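Local coordinates for protein methanogen homoaconitase large subunit (Methanocaldococcus jannaschii, PDB 4KP2) that forms the large subunit of a hydro-lyase that isomerises (R)-homocitrate to homoisocitrate through cis-homoaconitate, using a [4Fe-4S] cluster, at residues Val295-His300 and Ser308-Thr313; Leu123-Val128 and Tyr249-Lys254; Lys336-Arg341 and Val372-Met377. All blocks are in the same frame, centred on the assembly; numbering follows the deposited sequence.

Interaction 1: residues Val295-His300 and Ser308-Thr313; sequences VAVPHH and SDVEGT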
# COMPACT_ATOMS: atom_id res chain seq x y z
N VAL A 295 -13.67 -16.25 -17.47
CA VAL A 295 -13.55 -16.04 -16.03
C VAL A 295 -13.46 -17.38 -15.28
O VAL A 295 -14.39 -18.18 -15.31
CB VAL A 295 -14.75 -15.25 -15.47
CG1 VAL A 295 -14.70 -15.21 -13.95
CG2 VAL A 295 -14.78 -13.85 -16.06
N ALA A 296 -12.34 -17.60 -14.60
CA ALA A 296 -12.12 -18.85 -13.87
C ALA A 296 -12.83 -18.86 -12.52
O ALA A 296 -12.72 -17.91 -11.74
CB ALA A 296 -10.63 -19.11 -13.69
N VAL A 297 -13.55 -19.94 -12.24
CA VAL A 297 -14.32 -20.07 -11.01
C VAL A 297 -13.57 -20.91 -9.97
O VAL A 297 -12.70 -21.71 -10.33
CB VAL A 297 -15.71 -20.69 -11.28
CG1 VAL A 297 -16.43 -19.91 -12.37
CG2 VAL A 297 -15.59 -22.16 -11.66
N PRO A 298 -13.89 -20.72 -8.68
CA PRO A 298 -13.28 -21.50 -7.59
C PRO A 298 -13.42 -23.01 -7.79
O PRO A 298 -14.41 -23.45 -8.37
CB PRO A 298 -14.10 -21.07 -6.37
CG PRO A 298 -14.52 -19.69 -6.68
CD PRO A 298 -14.76 -19.65 -8.16
N HIS A 299 -12.44 -23.78 -7.32
CA HIS A 299 -11.27 -23.24 -6.63
C HIS A 299 -9.98 -23.61 -7.35
O HIS A 299 -8.95 -23.85 -6.71
CB HIS A 299 -11.21 -23.76 -5.19
CG HIS A 299 -12.38 -23.35 -4.35
ND1 HIS A 299 -12.39 -22.20 -3.59
CD2 HIS A 299 -13.59 -23.94 -4.15
CE1 HIS A 299 -13.55 -22.10 -2.96
NE2 HIS A 299 -14.29 -23.14 -3.28
N HIS A 300 -10.03 -23.65 -8.67
CA HIS A 300 -8.86 -24.03 -9.46
C HIS A 300 -8.79 -23.24 -10.76
O HIS A 300 -9.82 -22.88 -11.33
CB HIS A 300 -8.88 -25.53 -9.76
CG HIS A 300 -8.85 -26.40 -8.54
ND1 HIS A 300 -9.99 -26.78 -7.87
CD2 HIS A 300 -7.82 -26.95 -7.86
CE1 HIS A 300 -9.66 -27.53 -6.83
NE2 HIS A 300 -8.35 -27.65 -6.81
N SER A 308 -20.81 -15.48 -20.05
CA SER A 308 -22.27 -15.56 -20.02
C SER A 308 -22.77 -16.53 -18.95
O SER A 308 -23.93 -16.48 -18.55
CB SER A 308 -22.81 -15.98 -21.39
OG SER A 308 -22.28 -17.24 -21.78
N ASP A 309 -21.89 -17.41 -18.48
CA ASP A 309 -22.28 -18.43 -17.52
C ASP A 309 -22.04 -18.03 -16.06
O ASP A 309 -22.50 -18.72 -15.15
CB ASP A 309 -21.58 -19.75 -17.82
CG ASP A 309 -22.19 -20.48 -19.00
OD1 ASP A 309 -22.94 -19.84 -19.77
OD2 ASP A 309 -21.91 -21.69 -19.16
N VAL A 310 -21.32 -16.94 -15.85
CA VAL A 310 -21.04 -16.47 -14.49
C VAL A 310 -21.44 -15.01 -14.30
O VAL A 310 -21.14 -14.42 -13.27
CB VAL A 310 -19.55 -16.64 -14.13
CG1 VAL A 310 -19.17 -18.11 -14.13
CG2 VAL A 310 -18.68 -15.85 -15.09
N GLU A 311 -22.11 -14.45 -15.29
CA GLU A 311 -22.54 -13.06 -15.22
C GLU A 311 -23.65 -12.87 -14.19
O GLU A 311 -24.72 -13.47 -14.30
CB GLU A 311 -22.99 -12.55 -16.58
CG GLU A 311 -23.35 -11.08 -16.60
CD GLU A 311 -23.59 -10.56 -18.00
OE1 GLU A 311 -23.49 -11.35 -18.96
OE2 GLU A 311 -23.87 -9.35 -18.14
N GLY A 312 -23.39 -12.04 -13.19
CA GLY A 312 -24.35 -11.79 -12.13
C GLY A 312 -23.81 -12.19 -10.77
O GLY A 312 -24.44 -11.94 -9.74
N THR A 313 -22.63 -12.81 -10.78
CA THR A 313 -21.99 -13.26 -9.55
C THR A 313 -21.54 -12.08 -8.69
O THR A 313 -20.76 -11.24 -9.14
CB THR A 313 -20.78 -14.16 -9.84
OG1 THR A 313 -21.18 -15.26 -10.66
CG2 THR A 313 -20.18 -14.68 -8.55
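V310 meets two valines of the 295-300 segment, giving one methyl to each. Its CG1 lies 3.7 Å from CG1 of V297, and its CG2 approaches CB of V295 at 4.0 Å, with CG1 of V295 only slightly farther off. The three branched side chains cross at a slant, and no hydrogen bond spans the two segments, so the contact is a small, buried, purely apolar cluster. At chi1 -64° V310 puts CG1 anti to its carbonyl carbon, on the side of V297, and CG2 between the backbone N and the carbonyl carbon, on the side of V295. V295 and V297 both direct their CB atoms toward the opposing segment.

The backbone beyond V310 is held by a type II beta turn running from V310 to T313. Two donors of T313 converge on O of V310: the hydroxyl OG1 at 2.7 Å, tilted 30° from the carbonyl plane, and, more weakly, the amide N. G312 occupies the third position of this turn with a positive phi, where a CB would collide with the preceding carbonyl oxygen.

Farther out, K305 packs on both V297 and V310, while Y420 touches V297 and T313. Backbone bonds tie A296 to L421, V297 to N303, and both G312 and T313 to I436. Strands 294-296 and 304-306 form a two-stranded antiparallel beta hairpin, and the valines pack the end of the short, weakly bonded helix 307-310 against strand 294-296 and the residue just after it. This hairpin, helical turn and type II turn lead into strand 317-320 of the alpha-beta-alpha sandwich of the aconitase family.

Interaction 2: residues Leu123-Val128 and Tyr249-Lys254; sequences LAENYV and YDYLKK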
# COMPACT_ATOMS: atom_id res chain seq x y z
N LEU A 123 12.84 -8.59 -13.71
CA LEU A 123 13.70 -9.49 -14.46
C LEU A 123 13.46 -9.36 -15.96
O LEU A 123 14.39 -9.49 -16.77
CB LEU A 123 13.47 -10.94 -14.02
CG LEU A 123 14.70 -11.81 -13.78
CD1 LEU A 123 15.62 -11.14 -12.77
CD2 LEU A 123 14.29 -13.19 -13.29
N ALA A 124 12.21 -9.10 -16.33
CA ALA A 124 11.84 -8.94 -17.73
C ALA A 124 12.20 -7.56 -18.25
O ALA A 124 12.35 -7.35 -19.45
CB ALA A 124 10.36 -9.21 -17.92
N GLU A 125 12.33 -6.61 -17.33
CA GLU A 125 12.57 -5.22 -17.70
C GLU A 125 14.04 -4.87 -17.89
O GLU A 125 14.36 -3.83 -18.47
CB GLU A 125 11.96 -4.27 -16.67
CG GLU A 125 10.46 -4.07 -16.81
CD GLU A 125 9.92 -3.09 -15.79
OE1 GLU A 125 10.72 -2.54 -15.01
OE2 GLU A 125 8.69 -2.88 -15.77
N ASN A 126 14.94 -5.72 -17.41
CA ASN A 126 16.36 -5.36 -17.42
C ASN A 126 17.35 -6.52 -17.32
O ASN A 126 18.54 -6.30 -17.08
CB ASN A 126 16.64 -4.35 -16.30
CG ASN A 126 17.79 -3.42 -16.63
OD1 ASN A 126 18.92 -3.64 -16.21
ND2 ASN A 126 17.50 -2.36 -17.38
N TYR A 127 16.89 -7.75 -17.52
CA TYR A 127 17.79 -8.90 -17.36
C TYR A 127 17.62 -10.02 -18.39
O TYR A 127 18.56 -10.33 -19.12
CB TYR A 127 17.68 -9.47 -15.95
CG TYR A 127 18.12 -8.52 -14.86
CD1 TYR A 127 19.47 -8.27 -14.65
CD2 TYR A 127 17.20 -7.87 -14.06
CE1 TYR A 127 19.89 -7.40 -13.66
CE2 TYR A 127 17.61 -7.00 -13.07
CZ TYR A 127 18.96 -6.77 -12.87
OH TYR A 127 19.37 -5.90 -11.89
N VAL A 128 16.44 -10.62 -18.44
CA VAL A 128 16.21 -11.82 -19.24
C VAL A 128 16.45 -11.64 -20.74
O VAL A 128 15.73 -10.92 -21.43
CB VAL A 128 14.79 -12.37 -19.04
CG1 VAL A 128 14.56 -13.59 -19.92
CG2 VAL A 128 14.56 -12.71 -17.58
N TYR A 249 12.57 -8.39 -29.71
CA TYR A 249 13.72 -7.49 -29.76
C TYR A 249 13.30 -6.04 -29.57
O TYR A 249 14.05 -5.24 -29.00
CB TYR A 249 14.47 -7.65 -31.09
CG TYR A 249 14.96 -9.05 -31.36
CD1 TYR A 249 15.83 -9.68 -30.48
CD2 TYR A 249 14.57 -9.74 -32.50
CE1 TYR A 249 16.29 -10.96 -30.72
CE2 TYR A 249 15.02 -11.02 -32.75
CZ TYR A 249 15.88 -11.63 -31.86
OH TYR A 249 16.34 -12.90 -32.11
N ASP A 250 12.11 -5.69 -30.04
CA ASP A 250 11.59 -4.33 -29.90
C ASP A 250 11.36 -3.98 -28.43
O ASP A 250 11.54 -2.83 -28.02
CB ASP A 250 10.30 -4.16 -30.69
CG ASP A 250 10.51 -4.25 -32.19
OD1 ASP A 250 11.62 -3.91 -32.65
OD2 ASP A 250 9.57 -4.66 -32.90
N TYR A 251 10.96 -4.98 -27.65
CA TYR A 251 10.75 -4.80 -26.22
C TYR A 251 12.07 -4.58 -25.50
O TYR A 251 12.14 -3.86 -24.50
CB TYR A 251 10.03 -6.01 -25.64
CG TYR A 251 9.85 -5.98 -24.14
CD1 TYR A 251 8.81 -5.26 -23.56
CD2 TYR A 251 10.71 -6.67 -23.30
CE1 TYR A 251 8.64 -5.23 -22.19
CE2 TYR A 251 10.55 -6.64 -21.93
CZ TYR A 251 9.51 -5.92 -21.38
OH TYR A 251 9.35 -5.89 -20.01
N LEU A 252 13.13 -5.20 -26.01
CA LEU A 252 14.45 -5.08 -25.41
C LEU A 252 15.09 -3.75 -25.78
O LEU A 252 16.14 -3.38 -25.23
CB LEU A 252 15.34 -6.25 -25.84
CG LEU A 252 14.82 -7.64 -25.49
CD1 LEU A 252 15.80 -8.71 -25.94
CD2 LEU A 252 14.55 -7.75 -24.00
N LYS A 253 14.47 -3.03 -26.70
CA LYS A 253 14.93 -1.70 -27.07
C LYS A 253 14.27 -0.63 -26.21
O LYS A 253 14.92 0.32 -25.78
CB LYS A 253 14.63 -1.41 -28.55
CG LYS A 253 15.41 -2.28 -29.52
CD LYS A 253 15.31 -1.72 -30.93
CE LYS A 253 13.87 -1.56 -31.37
NZ LYS A 253 13.76 -0.93 -32.71
N LYS A 254 12.98 -0.81 -25.96
CA LYS A 254 12.19 0.15 -25.21
C LYS A 254 12.54 0.15 -23.72
O LYS A 254 12.46 1.18 -23.05
CB LYS A 254 10.70 -0.14 -25.43
CG LYS A 254 9.76 0.47 -24.40
CD LYS A 254 8.31 0.21 -24.79
CE LYS A 254 7.38 0.36 -23.60
NZ LYS A 254 7.61 -0.70 -22.59
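The ring of Y251 meets the carbonyl of A124 edge-on: O of A124 lies in the ring plane, 3.1 Å from CE2 of Y251. The phenol reaches the same oxygen, OH of Y251 giving a weak hydrogen bond of 3.4 Å to O of A124. CG of Y251 stands anti to its backbone N (chi1 175°), which carries the ring out from its helix to the other segment. Around the hydroxyl the packing is close, with CG of E125 3.8 Å from OH of Y251 and CB of A124 a little farther. The carboxylate of E125 is turned 50° from the ring plane and bonds elsewhere, through OE1 to S355 and through OE2 to Q121.

R256 reinforces the junction: its NH1 bonds to O of both A124 and V128, so the carbonyl of A124 has a second and probably stronger donor. Replacing Y251 by alanine would remove ring and hydroxyl, and would probably cost the A124 carbonyl its weak phenol donor and open a gap beside A124 and CG of E125.

The flank is looser. CD2 of L252 comes no nearer than 4.2 Å to O of V128. Toward solvent, the exposed D250 and partly exposed K253 take no part in the contact and are linked to each other by a long salt bridge of 3.7 Å between NZ of K253 and OD1 of D250.

The contact thus joins the last part of helix 119-126 to helix 246-254 through an aromatic edge and an arginine at backbone carbonyls. The side chain of A124 lies about 8 Å from that of C323, a predicted ligand of the iron-sulfur cluster, which places this helix-helix packing near the probable cluster site.

Interaction 3: residues Lys336-Arg341 and Val372-Met377; sequences KYLKGR and VKAGAM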
# COMPACT_ATOMS: atom_id res chain seq x y z
N LYS A 336 -9.67 2.58 -18.65
CA LYS A 336 -10.59 2.94 -19.72
C LYS A 336 -12.04 2.72 -19.31
O LYS A 336 -12.90 3.57 -19.55
CB LYS A 336 -10.27 2.14 -20.98
CG LYS A 336 -11.30 2.27 -22.09
CD LYS A 336 -10.91 1.44 -23.29
CE LYS A 336 -11.99 1.46 -24.36
NZ LYS A 336 -11.57 0.68 -25.56
N TYR A 337 -12.31 1.58 -18.68
CA TYR A 337 -13.65 1.26 -18.22
C TYR A 337 -13.93 1.84 -16.84
O TYR A 337 -15.07 1.86 -16.38
CB TYR A 337 -13.87 -0.26 -18.21
CG TYR A 337 -13.98 -0.87 -19.58
CD1 TYR A 337 -15.21 -0.95 -20.23
CD2 TYR A 337 -12.87 -1.37 -20.24
CE1 TYR A 337 -15.33 -1.51 -21.48
CE2 TYR A 337 -12.97 -1.94 -21.50
CZ TYR A 337 -14.20 -2.00 -22.11
OH TYR A 337 -14.32 -2.56 -23.37
N LEU A 338 -12.88 2.32 -16.18
CA LEU A 338 -13.01 2.90 -14.85
C LEU A 338 -13.02 4.42 -14.95
O LEU A 338 -13.13 5.12 -13.94
CB LEU A 338 -11.86 2.45 -13.96
CG LEU A 338 -12.20 2.12 -12.50
CD1 LEU A 338 -12.95 0.80 -12.42
CD2 LEU A 338 -10.94 2.09 -11.66
N LYS A 339 -12.89 4.91 -16.17
CA LYS A 339 -12.80 6.34 -16.43
C LYS A 339 -14.15 7.03 -16.22
O LYS A 339 -15.13 6.69 -16.87
CB LYS A 339 -12.29 6.59 -17.85
CG LYS A 339 -11.47 7.85 -18.02
CD LYS A 339 -10.50 7.70 -19.18
CE LYS A 339 -11.21 7.24 -20.45
NZ LYS A 339 -10.25 6.94 -21.55
N GLY A 340 -14.18 7.99 -15.31
CA GLY A 340 -15.38 8.77 -15.05
C GLY A 340 -16.31 8.13 -14.04
O GLY A 340 -17.10 8.82 -13.40
N ARG A 341 -16.21 6.82 -13.89
CA ARG A 341 -17.09 6.08 -12.99
C ARG A 341 -16.49 5.95 -11.60
O ARG A 341 -15.34 6.33 -11.37
CB ARG A 341 -17.40 4.70 -13.56
CG ARG A 341 -18.03 4.71 -14.93
CD ARG A 341 -19.44 5.28 -14.89
NE ARG A 341 -20.33 4.48 -14.04
CZ ARG A 341 -21.01 3.43 -14.47
NH1 ARG A 341 -20.91 3.04 -15.73
NH2 ARG A 341 -21.79 2.76 -13.64
N VAL A 372 -7.64 6.38 -8.33
CA VAL A 372 -7.89 7.01 -7.04
C VAL A 372 -9.23 7.75 -7.03
O VAL A 372 -9.95 7.73 -6.04
CB VAL A 372 -6.76 7.99 -6.66
CG1 VAL A 372 -6.98 8.54 -5.26
CG2 VAL A 372 -5.41 7.28 -6.74
N LYS A 373 -9.55 8.41 -8.14
CA LYS A 373 -10.83 9.10 -8.28
C LYS A 373 -11.98 8.11 -8.16
O LYS A 373 -13.00 8.40 -7.54
CB LYS A 373 -10.91 9.83 -9.62
CG LYS A 373 -10.08 11.10 -9.71
CD LYS A 373 -10.03 11.61 -11.13
CE LYS A 373 -9.10 12.80 -11.26
NZ LYS A 373 -9.56 13.97 -10.46
N ALA A 374 -11.80 6.94 -8.76
CA ALA A 374 -12.82 5.89 -8.70
C ALA A 374 -12.92 5.30 -7.30
O ALA A 374 -13.95 4.74 -6.93
CB ALA A 374 -12.51 4.80 -9.72
N GLY A 375 -11.85 5.43 -6.53
CA GLY A 375 -11.85 4.98 -5.15
C GLY A 375 -11.04 3.71 -4.93
O GLY A 375 -11.28 2.97 -3.97
N ALA A 376 -10.08 3.47 -5.81
CA ALA A 376 -9.23 2.29 -5.69
C ALA A 376 -8.18 2.47 -4.60
O ALA A 376 -7.83 3.60 -4.25
CB ALA A 376 -8.55 1.99 -7.02
N MET A 377 -7.69 1.36 -4.06
CA MET A 377 -6.65 1.39 -3.05
C MET A 377 -5.29 1.07 -3.66
O MET A 377 -4.96 -0.10 -3.89
CB MET A 377 -6.96 0.43 -1.91
CG MET A 377 -8.00 0.95 -0.93
SD MET A 377 -8.27 -0.14 0.48
CE MET A 377 -9.07 -1.53 -0.32
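The two segments come closest at R341 and A374, whose CA atoms are 6.1 Å apart, where the loop after helix 328-338 passes the end of helix 367-374. That helix finishes in a Schellman motif: N of A376 bonds to O of F371 and, weakly, N of G375 bonds to O of V372. G375 is the C-prime residue, and its positive phi of 107° would press a CB against the preceding carbonyl oxygen.

The methyl of A374 is the centre of the contact. CD2 of L338 lies 3.7 Å from CB of A374, and CG of L338 follows at 3.9 Å, so the end of the leucine, not its stem, does the touching. The carbonyl O of R341 comes to the same methyl at 3.6 Å. A374 is therefore met by a branched aliphatic group and by a backbone oxygen, and a backbone hydrogen bond between A374 and V343 ties the loop to the helix end just beyond.

The CB of R341 points away from the other segment; three successive torsions near -60° curl the chain, and it packs on V432. L338 also rests on V432, as well as on L349 and F371, which fixes the leucine between helix 424-433, strand 348-351 and helix 367-374. A376 directs its methyl the same way and settles on L349, V351 and F371. At the same helix end, L360 of the second subunit packs on V372 and K373.

M377 then enters strand 377-378, bonding through its backbone to L349 and V351. The path from strand 348-351 through two helices to the neighbouring parallel strand 377-378 is a beta-alpha-beta crossover, and this contact packs its final helix end onto helix 328-338 of the preceding crossover in the parallel sheet.

Overall arrangement
Along the chain the contacts follow in series: interaction 2 closes first, then interaction 1, then interaction 3. Interactions 1 and 2 lie on opposite sides of the chain's centre, with their own centres about 35 Å apart; interaction 3 is about 23 Å from interaction 1 and about 30 Å from interaction 2, centre to centre, and none touches another. Interaction 2 packs helix 246-254 on helix 119-126, which precedes strand 133-136 of one parallel sheet. Interactions 1 and 3 border a second parallel sheet, on strand 418-421 at one outer edge and strand 377-378 at the other. Together they sample two alpha/beta units of the aconitase fold, with interaction 3 also reaching the second subunit.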